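Local coordinates for protein viral CASP8 and FADD-like apoptosis regulator (Molluscum contagiosum virus subtype 1, PDB 2BBR) that inhibits death-receptor-induced apoptosis by interfering with caspase-8 recruitment and activation at the death-inducing signaling complex, and also suppresses host NF-kappa-B activation, at residues T94-L99 with V174-Q179; L141-E144 with L148-P151; M160-T163 with L169-Q172; S26-L31 with Y65-M70; D21-S26 with V103-D108. All blocks are in the same frame, centred on the assembly; numbering follows the deposited sequence.

Contact 1: residues T94-L99 with V174-Q179. With AZI (azide ion), chain B.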
# COMPACT_ATOMS: atom_id res chain seq x y z
N THR A 94 -2.76 5.32 4.55
CA THR A 94 -4.18 5.33 4.23
C THR A 94 -4.74 3.94 3.96
O THR A 94 -4.01 3.03 3.55
CB THR A 94 -4.45 6.21 2.99
OG1 THR A 94 -3.79 5.64 1.85
CG2 THR A 94 -3.95 7.63 3.22
N ARG A 95 -6.03 3.79 4.20
CA ARG A 95 -6.69 2.52 3.95
C ARG A 95 -6.56 2.18 2.47
O ARG A 95 -6.39 1.02 2.11
CB ARG A 95 -8.16 2.61 4.36
CG ARG A 95 -9.02 1.44 3.94
CD ARG A 95 -8.49 0.09 4.40
NE ARG A 95 -9.46 -0.95 4.08
CZ ARG A 95 -9.19 -2.25 4.06
NH1 ARG A 95 -7.97 -2.69 4.34
NH2 ARG A 95 -10.15 -3.11 3.74
N TYR A 96 -6.61 3.19 1.61
CA TYR A 96 -6.48 2.97 0.17
C TYR A 96 -5.18 2.25 -0.17
O TYR A 96 -5.19 1.21 -0.82
CB TYR A 96 -6.53 4.31 -0.58
CG TYR A 96 -6.13 4.20 -2.04
CD1 TYR A 96 -6.88 3.45 -2.94
CD2 TYR A 96 -4.99 4.84 -2.52
CE1 TYR A 96 -6.51 3.33 -4.27
CE2 TYR A 96 -4.61 4.73 -3.85
CZ TYR A 96 -5.37 3.97 -4.72
OH TYR A 96 -5.00 3.86 -6.04
N ARG A 97 -4.05 2.79 0.28
CA ARG A 97 -2.76 2.18 -0.02
C ARG A 97 -2.58 0.82 0.63
O ARG A 97 -2.08 -0.12 0.01
CB ARG A 97 -1.62 3.11 0.42
CG ARG A 97 -1.61 4.49 -0.24
CD ARG A 97 -0.89 4.49 -1.56
NE ARG A 97 -1.05 5.77 -2.25
CZ ARG A 97 -1.10 5.89 -3.57
NH1 ARG A 97 -0.99 4.80 -4.33
NH2 ARG A 97 -1.31 7.07 -4.13
N LYS A 98 -2.97 0.70 1.89
CA LYS A 98 -2.83 -0.57 2.59
C LYS A 98 -3.69 -1.65 1.93
O LYS A 98 -3.25 -2.79 1.76
CB LYS A 98 -3.19 -0.41 4.06
CG LYS A 98 -2.17 0.42 4.84
CD LYS A 98 -2.54 0.58 6.30
CE LYS A 98 -3.67 1.56 6.50
NZ LYS A 98 -4.17 1.54 7.90
N LEU A 99 -4.91 -1.29 1.55
CA LEU A 99 -5.81 -2.24 0.90
C LEU A 99 -5.24 -2.72 -0.43
O LEU A 99 -5.29 -3.91 -0.74
CB LEU A 99 -7.18 -1.61 0.65
CG LEU A 99 -8.20 -2.46 -0.12
CD1 LEU A 99 -8.41 -3.79 0.57
CD2 LEU A 99 -9.51 -1.70 -0.22
N VAL A 174 -15.26 -2.37 -3.51
CA VAL A 174 -16.55 -1.68 -3.54
C VAL A 174 -16.87 -1.16 -2.15
O VAL A 174 -17.29 -0.01 -1.97
CB VAL A 174 -17.69 -2.61 -4.02
CG1 VAL A 174 -19.04 -1.94 -3.79
CG2 VAL A 174 -17.51 -2.93 -5.50
N GLU A 175 -16.66 -2.00 -1.14
CA GLU A 175 -16.93 -1.61 0.23
C GLU A 175 -16.03 -0.46 0.66
O GLU A 175 -16.47 0.45 1.36
CB GLU A 175 -16.78 -2.80 1.16
CG GLU A 175 -17.93 -3.79 1.03
CD GLU A 175 -17.78 -5.01 1.91
OE1 GLU A 175 -18.75 -5.80 2.00
OE2 GLU A 175 -16.70 -5.18 2.52
N TYR A 176 -14.77 -0.50 0.23
CA TYR A 176 -13.84 0.57 0.57
C TYR A 176 -14.32 1.89 -0.04
O TYR A 176 -14.34 2.92 0.63
CB TYR A 176 -12.43 0.28 0.03
CG TYR A 176 -11.59 1.54 -0.00
CD1 TYR A 176 -11.12 2.11 1.17
CD2 TYR A 176 -11.39 2.24 -1.20
CE1 TYR A 176 -10.49 3.35 1.17
CE2 TYR A 176 -10.76 3.48 -1.21
CZ TYR A 176 -10.31 4.03 -0.02
OH TYR A 176 -9.75 5.29 0.01
N GLU A 177 -14.70 1.86 -1.32
CA GLU A 177 -15.14 3.09 -1.96
C GLU A 177 -16.36 3.67 -1.27
O GLU A 177 -16.45 4.88 -1.09
CB GLU A 177 -15.42 2.87 -3.45
CG GLU A 177 -15.68 4.19 -4.17
CD GLU A 177 -15.68 4.08 -5.68
OE1 GLU A 177 -14.87 3.29 -6.23
OE2 GLU A 177 -16.46 4.80 -6.32
N GLN A 178 -17.29 2.80 -0.88
CA GLN A 178 -18.49 3.26 -0.20
C GLN A 178 -18.15 3.83 1.18
O GLN A 178 -18.72 4.84 1.60
CB GLN A 178 -19.49 2.10 -0.07
CG GLN A 178 -20.08 1.65 -1.39
CD GLN A 178 -20.78 2.77 -2.12
OE1 GLN A 178 -20.15 3.56 -2.83
NE2 GLN A 178 -22.09 2.87 -1.95
N GLN A 179 -17.22 3.20 1.88
CA GLN A 179 -16.81 3.68 3.19
C GLN A 179 -16.13 5.04 3.08
O GLN A 179 -16.38 5.94 3.89
CB GLN A 179 -15.85 2.68 3.85
CG GLN A 179 -16.52 1.42 4.35
CD GLN A 179 -15.53 0.38 4.84
OE1 GLN A 179 -14.58 0.71 5.55
NE2 GLN A 179 -15.75 -0.87 4.48
N1 AZI B . -5.34 -1.40 8.45
N2 AZI B . -5.48 -1.34 7.29
N3 AZI B . -5.67 -1.32 6.14
O HOH W 1 -12.12 -0.60 3.58
O HOH W 2 -7.87 5.85 2.13
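Y176 reaches from helix 167-187 to the start of helix 95-104 and carries most of this contact. Its CG lies anti to the backbone N (chi1 163°), and the ring points across the gap between the two antiparallel helices. The axes of the two short helical segments are 11.3 Å apart, and the tyrosine side chain spans the gap. Three residues of 94-99 meet it along its length. L99 CD2 packs on Y176 CB at 3.5 Å, near the root. R95 CG lies 3.5 Å from Y176 CD1, the R95 chain running alongside the ring the other way. At the far end Y96 CB is 3.4 Å from Y176 OH. The Y176 hydroxyl bonds P151 O, in the loop after helix 136-145. It also takes a hydrogen bond from a water, which in turn accepts from Y96 N. Beyond the ring, R95 NH1 donates to N3 of an azide ion at 3.2 Å. K98 NZ gives this ion, probably from the crystallisation liquor, a weak bond and is also in a salt bridge with E62. The arrangement joins the first and last helices of the second death effector domain, part of its antiparallel helical bundle.

Contact 2: residues L141-E144 with L148-P151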
# COMPACT_ATOMS: atom_id res chain seq x y z
N LEU A 141 -0.47 2.03 -9.59
CA LEU A 141 0.11 3.34 -9.86
C LEU A 141 -0.09 3.73 -11.32
O LEU A 141 -0.36 4.90 -11.62
CB LEU A 141 1.60 3.36 -9.50
CG LEU A 141 1.91 3.28 -8.00
CD1 LEU A 141 3.41 3.29 -7.80
CD2 LEU A 141 1.27 4.45 -7.26
N ALA A 142 0.04 2.77 -12.23
CA ALA A 142 -0.15 3.06 -13.65
C ALA A 142 -1.58 3.55 -13.90
O ALA A 142 -1.80 4.51 -14.66
CB ALA A 142 0.14 1.83 -14.49
N LEU A 143 -2.55 2.90 -13.27
CA LEU A 143 -3.95 3.31 -13.42
C LEU A 143 -4.16 4.69 -12.80
O LEU A 143 -4.88 5.52 -13.35
CB LEU A 143 -4.87 2.29 -12.75
CG LEU A 143 -4.97 0.92 -13.43
CD1 LEU A 143 -5.61 -0.08 -12.48
CD2 LEU A 143 -5.76 1.03 -14.72
N GLU A 144 -3.52 4.94 -11.66
CA GLU A 144 -3.64 6.24 -10.99
C GLU A 144 -3.07 7.34 -11.87
O GLU A 144 -3.63 8.43 -11.98
CB GLU A 144 -2.83 6.26 -9.69
CG GLU A 144 -3.49 5.67 -8.47
CD GLU A 144 -2.61 5.84 -7.24
OE1 GLU A 144 -2.02 6.93 -7.07
OE2 GLU A 144 -2.51 4.88 -6.45
N LEU A 148 -7.47 6.69 -13.98
CA LEU A 148 -8.50 5.65 -13.94
C LEU A 148 -8.92 5.28 -12.52
O LEU A 148 -10.05 4.83 -12.31
CB LEU A 148 -8.05 4.41 -14.72
CG LEU A 148 -8.21 4.56 -16.23
CD1 LEU A 148 -7.52 3.42 -16.95
CD2 LEU A 148 -9.69 4.60 -16.59
N VAL A 149 -8.01 5.44 -11.57
CA VAL A 149 -8.31 5.17 -10.17
C VAL A 149 -7.64 6.23 -9.31
O VAL A 149 -6.71 6.91 -9.75
CB VAL A 149 -7.82 3.78 -9.68
CG1 VAL A 149 -8.42 2.68 -10.54
CG2 VAL A 149 -6.31 3.72 -9.71
N SER A 150 -8.14 6.38 -8.09
CA SER A 150 -7.60 7.34 -7.14
C SER A 150 -8.05 6.87 -5.77
O SER A 150 -8.83 5.93 -5.66
CB SER A 150 -8.17 8.73 -7.41
OG SER A 150 -9.53 8.77 -7.03
N PRO A 151 -7.58 7.52 -4.69
CA PRO A 151 -8.00 7.09 -3.36
C PRO A 151 -9.51 7.18 -3.13
O PRO A 151 -10.05 6.53 -2.23
CB PRO A 151 -7.21 8.02 -2.43
CG PRO A 151 -5.95 8.27 -3.23
CD PRO A 151 -6.50 8.52 -4.61
O HOH W 3 -5.74 9.34 -10.50
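L143 and V149 make the larger part of this contact, where the loop 148-151 folds back on the end of helix 136-145 in the second death effector domain. L143 CB packs on V149 CG2 at 3.7 Å. Further along the same leucine, L143 CD2 meets L148 CD1, also at 3.7 Å, and these two side chains cross at a slant. V149 CG2 has a second neighbour in E144 CG, 3.6 Å away. The E144 chain passes V149 at about a right angle and meets it with its CG methylene. With CG anti to the carbonyl carbon (chi1 -83°) and the rest extended, E144 carries its carboxylate past the valine to helix 95-104. There E144 OE2 forms a salt bridge with R97 and accepts a hydrogen bond from Y96 OH.

The backbone sets the turn. L148 N donates to L143 O at 2.9 Å, with the donor tilted 27° from the carbonyl plane. A CA-H...O contact follows, from E144 CA to V149 O at 3.4 Å. Outside this shell, L157 of helix 155-163 packs on both L143 and V149, and Y96 packs on V149 and P151. One water donates to two carbonyls, E144 O and V149 O, with its oxygen 2.7 Å from each.

Contact 3: residues M160-T163 with L169-Q172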
# COMPACT_ATOMS: atom_id res chain seq x y z
N MET A 160 -12.47 -4.74 -12.87
CA MET A 160 -11.47 -5.65 -13.41
C MET A 160 -11.45 -6.94 -12.59
O MET A 160 -11.36 -8.03 -13.15
CB MET A 160 -10.09 -4.98 -13.40
CG MET A 160 -9.94 -3.88 -14.44
SD MET A 160 -8.55 -2.75 -14.16
CE MET A 160 -7.18 -3.91 -14.10
N LEU A 161 -11.52 -6.81 -11.27
CA LEU A 161 -11.52 -7.97 -10.40
C LEU A 161 -12.79 -8.80 -10.59
O LEU A 161 -12.76 -10.03 -10.52
CB LEU A 161 -11.37 -7.53 -8.94
CG LEU A 161 -9.99 -6.93 -8.62
CD1 LEU A 161 -10.05 -6.15 -7.32
CD2 LEU A 161 -8.96 -8.06 -8.54
N ARG A 162 -13.91 -8.13 -10.85
CA ARG A 162 -15.17 -8.83 -11.08
C ARG A 162 -15.06 -9.65 -12.36
O ARG A 162 -15.50 -10.80 -12.41
CB ARG A 162 -16.33 -7.84 -11.19
CG ARG A 162 -17.69 -8.52 -11.26
CD ARG A 162 -18.84 -7.54 -11.45
NE ARG A 162 -18.93 -6.57 -10.37
CZ ARG A 162 -18.56 -5.29 -10.47
NH1 ARG A 162 -18.08 -4.83 -11.62
NH2 ARG A 162 -18.67 -4.48 -9.43
N THR A 163 -14.47 -9.06 -13.40
CA THR A 163 -14.30 -9.75 -14.67
C THR A 163 -13.45 -11.00 -14.48
O THR A 163 -13.67 -12.03 -15.13
CB THR A 163 -13.60 -8.83 -15.70
OG1 THR A 163 -14.40 -7.66 -15.90
CG2 THR A 163 -13.42 -9.55 -17.03
N LEU A 169 -12.46 -10.05 -3.91
CA LEU A 169 -11.58 -8.88 -3.96
C LEU A 169 -12.37 -7.68 -4.46
O LEU A 169 -12.17 -6.56 -3.99
CB LEU A 169 -10.38 -9.17 -4.86
CG LEU A 169 -9.52 -10.35 -4.40
CD1 LEU A 169 -8.38 -10.56 -5.38
CD2 LEU A 169 -8.98 -10.10 -3.00
N CYS A 170 -13.25 -7.90 -5.43
CA CYS A 170 -14.09 -6.84 -5.96
C CYS A 170 -14.88 -6.22 -4.80
O CYS A 170 -14.93 -5.00 -4.65
CB CYS A 170 -15.07 -7.39 -6.99
SG CYS A 170 -16.32 -6.21 -7.58
N GLN A 171 -15.48 -7.08 -3.98
CA GLN A 171 -16.27 -6.61 -2.86
C GLN A 171 -15.46 -5.77 -1.88
O GLN A 171 -15.95 -4.77 -1.36
CB GLN A 171 -16.90 -7.79 -2.12
CG GLN A 171 -17.79 -7.39 -0.96
CD GLN A 171 -18.48 -8.57 -0.32
OE1 GLN A 171 -18.33 -8.81 0.88
NE2 GLN A 171 -19.22 -9.32 -1.11
N GLN A 172 -14.21 -6.16 -1.62
CA GLN A 172 -13.38 -5.37 -0.72
C GLN A 172 -13.22 -3.95 -1.25
O GLN A 172 -13.25 -2.98 -0.49
CB GLN A 172 -12.00 -5.99 -0.55
CG GLN A 172 -11.98 -7.29 0.22
CD GLN A 172 -10.57 -7.77 0.46
OE1 GLN A 172 -9.76 -7.05 1.05
NE2 GLN A 172 -10.26 -8.98 0.01
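L161 faces L169 and C170 on the buried side of this contact, between helix 155-163 and helix 167-187. The backbones come close here, with the CA atoms of L161 and C170 only 5.3 Å apart. L161 CD1 packs on L169 CB at 3.9 Å, and the two leucine side chains cross at about a right angle. L161 CB lies 4.0 Å from C170 N, so the root of the leucine rests against the backbone of the other helix. The buried side is closed further by L115 of helix 109-122, which touches L161, and by E106 and L107, which touch L169.

The outer side is more polar and faces solvent at R162. C170 SG sits over one face of the R162 guanidinium, 3.5 Å from R162 NH2. The C170 thiol, itself buried, reaches that place because SG is anti to the backbone N (chi1 173°), while the R162 chain bends at chi3 (-59°) and brings the guanidinium back over the sulfur. R162 NH1 is held by a salt bridge to D159, one turn earlier in its own helix. The contact pairs two consecutive helices joined by a short turn, the last two in the helical bundle of the second death effector domain.

Contact 4: residues S26-L31 with Y65-M70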
# COMPACT_ATOMS: atom_id res chain seq x y z
N SER A 26 9.32 -2.67 -2.68
CA SER A 26 8.38 -2.07 -3.61
C SER A 26 7.05 -1.77 -2.92
O SER A 26 6.43 -0.74 -3.17
CB SER A 26 8.15 -3.02 -4.80
OG SER A 26 7.23 -2.47 -5.72
N LEU A 27 6.61 -2.69 -2.07
CA LEU A 27 5.35 -2.48 -1.36
C LEU A 27 5.45 -1.28 -0.42
O LEU A 27 4.52 -0.48 -0.34
CB LEU A 27 4.97 -3.74 -0.56
CG LEU A 27 4.78 -5.01 -1.38
CD1 LEU A 27 4.35 -6.15 -0.48
CD2 LEU A 27 3.74 -4.78 -2.47
N LEU A 28 6.57 -1.15 0.28
CA LEU A 28 6.73 -0.02 1.18
C LEU A 28 6.81 1.29 0.40
O LEU A 28 6.23 2.29 0.81
CB LEU A 28 7.98 -0.18 2.05
CG LEU A 28 7.93 -1.32 3.07
CD1 LEU A 28 9.12 -1.20 4.01
CD2 LEU A 28 6.63 -1.26 3.87
N LEU A 29 7.52 1.28 -0.72
CA LEU A 29 7.61 2.49 -1.53
C LEU A 29 6.21 2.91 -1.98
O LEU A 29 5.89 4.09 -2.01
CB LEU A 29 8.52 2.27 -2.74
CG LEU A 29 10.03 2.32 -2.46
CD1 LEU A 29 10.80 1.99 -3.72
CD2 LEU A 29 10.40 3.70 -1.95
N PHE A 30 5.38 1.93 -2.33
CA PHE A 30 4.01 2.22 -2.75
C PHE A 30 3.23 2.83 -1.58
O PHE A 30 2.50 3.81 -1.75
CB PHE A 30 3.34 0.93 -3.23
CG PHE A 30 1.87 1.09 -3.52
CD1 PHE A 30 1.43 1.58 -4.75
CD2 PHE A 30 0.93 0.76 -2.56
CE1 PHE A 30 0.06 1.72 -5.01
CE2 PHE A 30 -0.43 0.90 -2.81
CZ PHE A 30 -0.87 1.38 -4.04
N LEU A 31 3.38 2.25 -0.40
CA LEU A 31 2.68 2.76 0.78
C LEU A 31 3.06 4.21 1.07
O LEU A 31 2.25 4.99 1.60
CB LEU A 31 3.00 1.91 2.01
CG LEU A 31 2.38 0.52 2.10
CD1 LEU A 31 2.87 -0.18 3.35
CD2 LEU A 31 0.85 0.62 2.11
N TYR A 65 3.05 -4.88 9.61
CA TYR A 65 1.83 -5.69 9.65
C TYR A 65 1.32 -5.95 8.23
O TYR A 65 0.99 -7.08 7.88
CB TYR A 65 0.75 -4.98 10.45
CG TYR A 65 -0.52 -5.79 10.58
CD1 TYR A 65 -0.67 -6.72 11.61
CD2 TYR A 65 -1.55 -5.67 9.64
CE1 TYR A 65 -1.82 -7.51 11.70
CE2 TYR A 65 -2.69 -6.46 9.73
CZ TYR A 65 -2.82 -7.37 10.76
OH TYR A 65 -3.95 -8.16 10.85
N VAL A 66 1.26 -4.89 7.43
CA VAL A 66 0.79 -5.02 6.06
C VAL A 66 1.67 -5.99 5.27
O VAL A 66 1.18 -6.72 4.41
CB VAL A 66 0.75 -3.64 5.36
CG1 VAL A 66 0.43 -3.81 3.88
CG2 VAL A 66 -0.31 -2.76 6.02
N LEU A 67 2.97 -6.00 5.57
CA LEU A 67 3.92 -6.89 4.90
C LEU A 67 3.87 -8.29 5.52
O LEU A 67 4.56 -9.20 5.06
CB LEU A 67 5.35 -6.35 5.02
CG LEU A 67 5.72 -5.06 4.29
CD1 LEU A 67 7.17 -4.71 4.59
CD2 LEU A 67 5.53 -5.24 2.79
N GLN A 68 3.06 -8.44 6.56
CA GLN A 68 2.91 -9.71 7.25
C GLN A 68 4.22 -10.19 7.86
O GLN A 68 4.47 -11.40 7.94
CB GLN A 68 2.36 -10.76 6.28
CG GLN A 68 0.96 -10.45 5.78
CD GLN A 68 -0.08 -10.51 6.88
OE1 GLN A 68 -0.37 -11.58 7.42
NE2 GLN A 68 -0.64 -9.36 7.23
N ARG A 69 5.05 -9.25 8.29
CA ARG A 69 6.32 -9.60 8.92
C ARG A 69 6.17 -9.59 10.44
O ARG A 69 6.68 -8.72 11.14
CB ARG A 69 7.42 -8.63 8.47
CG ARG A 69 7.78 -8.76 6.98
CD ARG A 69 8.26 -10.17 6.64
NE ARG A 69 9.46 -10.53 7.39
CZ ARG A 69 10.70 -10.27 6.99
NH1 ARG A 69 10.93 -9.65 5.84
NH2 ARG A 69 11.73 -10.63 7.75
N MET A 70 5.42 -10.58 10.93
CA MET A 70 5.18 -10.69 12.36
C MET A 70 6.48 -11.00 13.10
O MET A 70 6.59 -10.75 14.30
CB MET A 70 4.13 -11.76 12.64
CG MET A 70 2.69 -11.29 12.48
SD MET A 70 2.30 -10.54 10.88
CE MET A 70 0.58 -10.06 11.12
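In the first death effector domain, helix 22-31 meets the C-terminal end of helix 57-66 and the turn that follows it, through an entirely apolar interface. L67 has the most surface buried and sends its two methyls to different neighbours. L67 CD2 meets L27 CD1 at 3.6 Å and also touches L27 CB at 3.7 Å. L67 CD1 goes to L28, where L28 CD2 is 3.6 Å away and L28 CG 3.8 Å. The L67 side chain thus lies against consecutive residues of one helix. It crosses L28 at about a right angle and L27 at a slant. CG of L67 is anti to its carbonyl carbon (chi1 -68°), which directs the fork at helix 22-31. One turn further along helix 22-31, L31 CD1 makes a wider contact with V66 CG1, at 4.4 Å.

L67 follows the last helical residues of 57-66, and the helix closes in a Schellman motif. Q68 has positive phi (62°), and Q68 N donates to Y65 O at 2.8 Å. Q68 NE2 adds a weak bond to the same carbonyl. The chain then turns, and R69 takes the N-cap position of helix 70-77. R69 forms salt bridges with D71 and E24, the latter on helix 22-31, and so gives the apolar patch a charged neighbour.

V101 of helix 95-104, in the second death effector domain, touches both L31 and V66. F30 packs on the same helix and makes a cation-pi contact with R97.

Contact 5: residues D21-S26 with V103-D108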
# COMPACT_ATOMS: atom_id res chain seq x y z
N ASP A 21 13.11 -7.88 1.32
CA ASP A 21 13.60 -8.21 -0.02
C ASP A 21 13.08 -7.16 -1.00
O ASP A 21 12.38 -6.23 -0.60
CB ASP A 21 13.18 -9.63 -0.43
CG ASP A 21 11.68 -9.79 -0.58
OD1 ASP A 21 11.21 -10.95 -0.53
OD2 ASP A 21 10.96 -8.78 -0.75
N SER A 22 13.41 -7.32 -2.27
CA SER A 22 12.99 -6.35 -3.29
C SER A 22 11.48 -6.19 -3.43
O SER A 22 11.01 -5.09 -3.70
CB SER A 22 13.60 -6.72 -4.64
OG SER A 22 15.02 -6.61 -4.61
N HIS A 23 10.73 -7.27 -3.27
CA HIS A 23 9.28 -7.17 -3.39
C HIS A 23 8.74 -6.32 -2.24
O HIS A 23 7.95 -5.40 -2.45
CB HIS A 23 8.63 -8.55 -3.35
CG HIS A 23 7.15 -8.52 -3.58
ND1 HIS A 23 6.59 -8.21 -4.80
CD2 HIS A 23 6.12 -8.72 -2.73
CE1 HIS A 23 5.28 -8.22 -4.69
NE2 HIS A 23 4.96 -8.53 -3.45
N GLU A 24 9.19 -6.62 -1.03
CA GLU A 24 8.76 -5.88 0.15
C GLU A 24 9.14 -4.41 0.03
O GLU A 24 8.37 -3.54 0.43
CB GLU A 24 9.36 -6.50 1.41
CG GLU A 24 8.87 -7.92 1.66
CD GLU A 24 9.63 -8.62 2.76
OE1 GLU A 24 10.88 -8.68 2.67
OE2 GLU A 24 8.99 -9.13 3.70
N ASP A 25 10.31 -4.13 -0.53
CA ASP A 25 10.75 -2.74 -0.71
C ASP A 25 9.75 -2.01 -1.60
O ASP A 25 9.38 -0.87 -1.33
CB ASP A 25 12.13 -2.67 -1.39
CG ASP A 25 13.25 -3.17 -0.50
OD1 ASP A 25 13.10 -3.12 0.74
OD2 ASP A 25 14.29 -3.58 -1.06
N SER A 26 9.32 -2.67 -2.68
CA SER A 26 8.38 -2.07 -3.61
C SER A 26 7.05 -1.77 -2.92
O SER A 26 6.43 -0.74 -3.17
CB SER A 26 8.15 -3.02 -4.80
OG SER A 26 7.23 -2.47 -5.72
N VAL A 103 -4.56 -6.61 -1.39
CA VAL A 103 -5.24 -7.25 -2.51
C VAL A 103 -4.19 -7.82 -3.46
O VAL A 103 -4.34 -8.94 -3.97
CB VAL A 103 -6.14 -6.23 -3.26
CG1 VAL A 103 -6.61 -6.81 -4.58
CG2 VAL A 103 -7.33 -5.89 -2.39
N GLY A 104 -3.11 -7.08 -3.67
CA GLY A 104 -2.06 -7.56 -4.55
C GLY A 104 -1.47 -8.87 -4.08
O GLY A 104 -1.06 -9.71 -4.89
N GLU A 105 -1.40 -9.06 -2.76
CA GLU A 105 -0.84 -10.29 -2.21
C GLU A 105 -1.81 -11.47 -2.27
O GLU A 105 -1.43 -12.60 -1.98
CB GLU A 105 -0.38 -10.06 -0.77
CG GLU A 105 0.75 -9.05 -0.64
CD GLU A 105 1.95 -9.39 -1.50
OE1 GLU A 105 2.26 -8.63 -2.44
OE2 GLU A 105 2.59 -10.44 -1.23
N GLU A 106 -3.06 -11.20 -2.64
CA GLU A 106 -4.08 -12.25 -2.74
C GLU A 106 -4.25 -12.70 -4.19
O GLU A 106 -5.11 -13.54 -4.49
CB GLU A 106 -5.42 -11.75 -2.21
CG GLU A 106 -5.43 -11.44 -0.73
CD GLU A 106 -5.20 -12.68 0.13
OE1 GLU A 106 -5.03 -12.52 1.36
OE2 GLU A 106 -5.20 -13.80 -0.42
N LEU A 107 -3.45 -12.13 -5.07
CA LEU A 107 -3.51 -12.47 -6.49
C LEU A 107 -2.29 -13.30 -6.88
O LEU A 107 -1.19 -13.07 -6.38
CB LEU A 107 -3.53 -11.19 -7.33
CG LEU A 107 -4.74 -10.27 -7.17
CD1 LEU A 107 -4.41 -8.89 -7.71
CD2 LEU A 107 -5.94 -10.86 -7.89
N ASP A 108 -2.50 -14.27 -7.77
CA ASP A 108 -1.38 -15.07 -8.25
C ASP A 108 -0.90 -14.43 -9.55
O ASP A 108 -1.52 -13.49 -10.04
CB ASP A 108 -1.80 -16.54 -8.47
CG ASP A 108 -2.98 -16.68 -9.41
OD1 ASP A 108 -2.90 -16.16 -10.54
OD2 ASP A 108 -3.97 -17.33 -9.03
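H23 NE2 donates to E105 OE1 at 2.9 Å, and this single bond makes the contact. It is nearly straight, with an angle of 176° at the hydrogen. The carboxylate oxygen lies at the edge of the imidazole, 2° out of the ring plane. On the glutamate, OE1 is met on its syn side. The ring and carboxylate planes stand 49° apart, so the two groups are twisted against each other and do not stack.

Each side chain reaches out to meet the other. H23 has CG anti to the backbone N, which sends the ring out from helix 22-31. E105 bends at chi2 and swings its carboxylate round to meet the ring. The backbones remain far apart, with 10.7 Å between the CA atoms of H23 and E105. The other ring nitrogen, H23 ND1, accepts from R135 NE. With NE2 donating to E105, this second bond probably fixes the rotation of the ring.

H23 sits in the first turn of its helix, next to a capping box. E24 N donates to D21 OD2 at 2.8 Å, and D21 N donates back to E24 OE1 at 2.7 Å. On the partner side, E105 lies in a type I turn from G104 to L107. The bond links the N-terminal end of helix 22-31 in the first death effector domain to the turn between helices 95-104 and 109-122 in the second, and R135, just before helix 136-145, joins from the side.

Contacts 1, 3 and 4 are buried, contact 2 is partly buried and contact 5 lies at the surface. Contacts 1, 2 and 3 all belong to the second death effector domain, and contact 4 to the first. Contact 5 bridges the two. Contacts 1 and 3 share helix 167-187, contacts 1 and 5 share helix 95-104, and contacts 4 and 5 share helix 22-31. The chemistry follows the place: leucines and valines in contact 4, leucines beside a sulfur-guanidinium contact in contact 3, one histidine-carboxylate hydrogen bond in contact 5, and a mix of apolar side chains with waters in contacts 1 and 2. The domain junction also runs from contact 4 to contact 1, where V66 packs on K98.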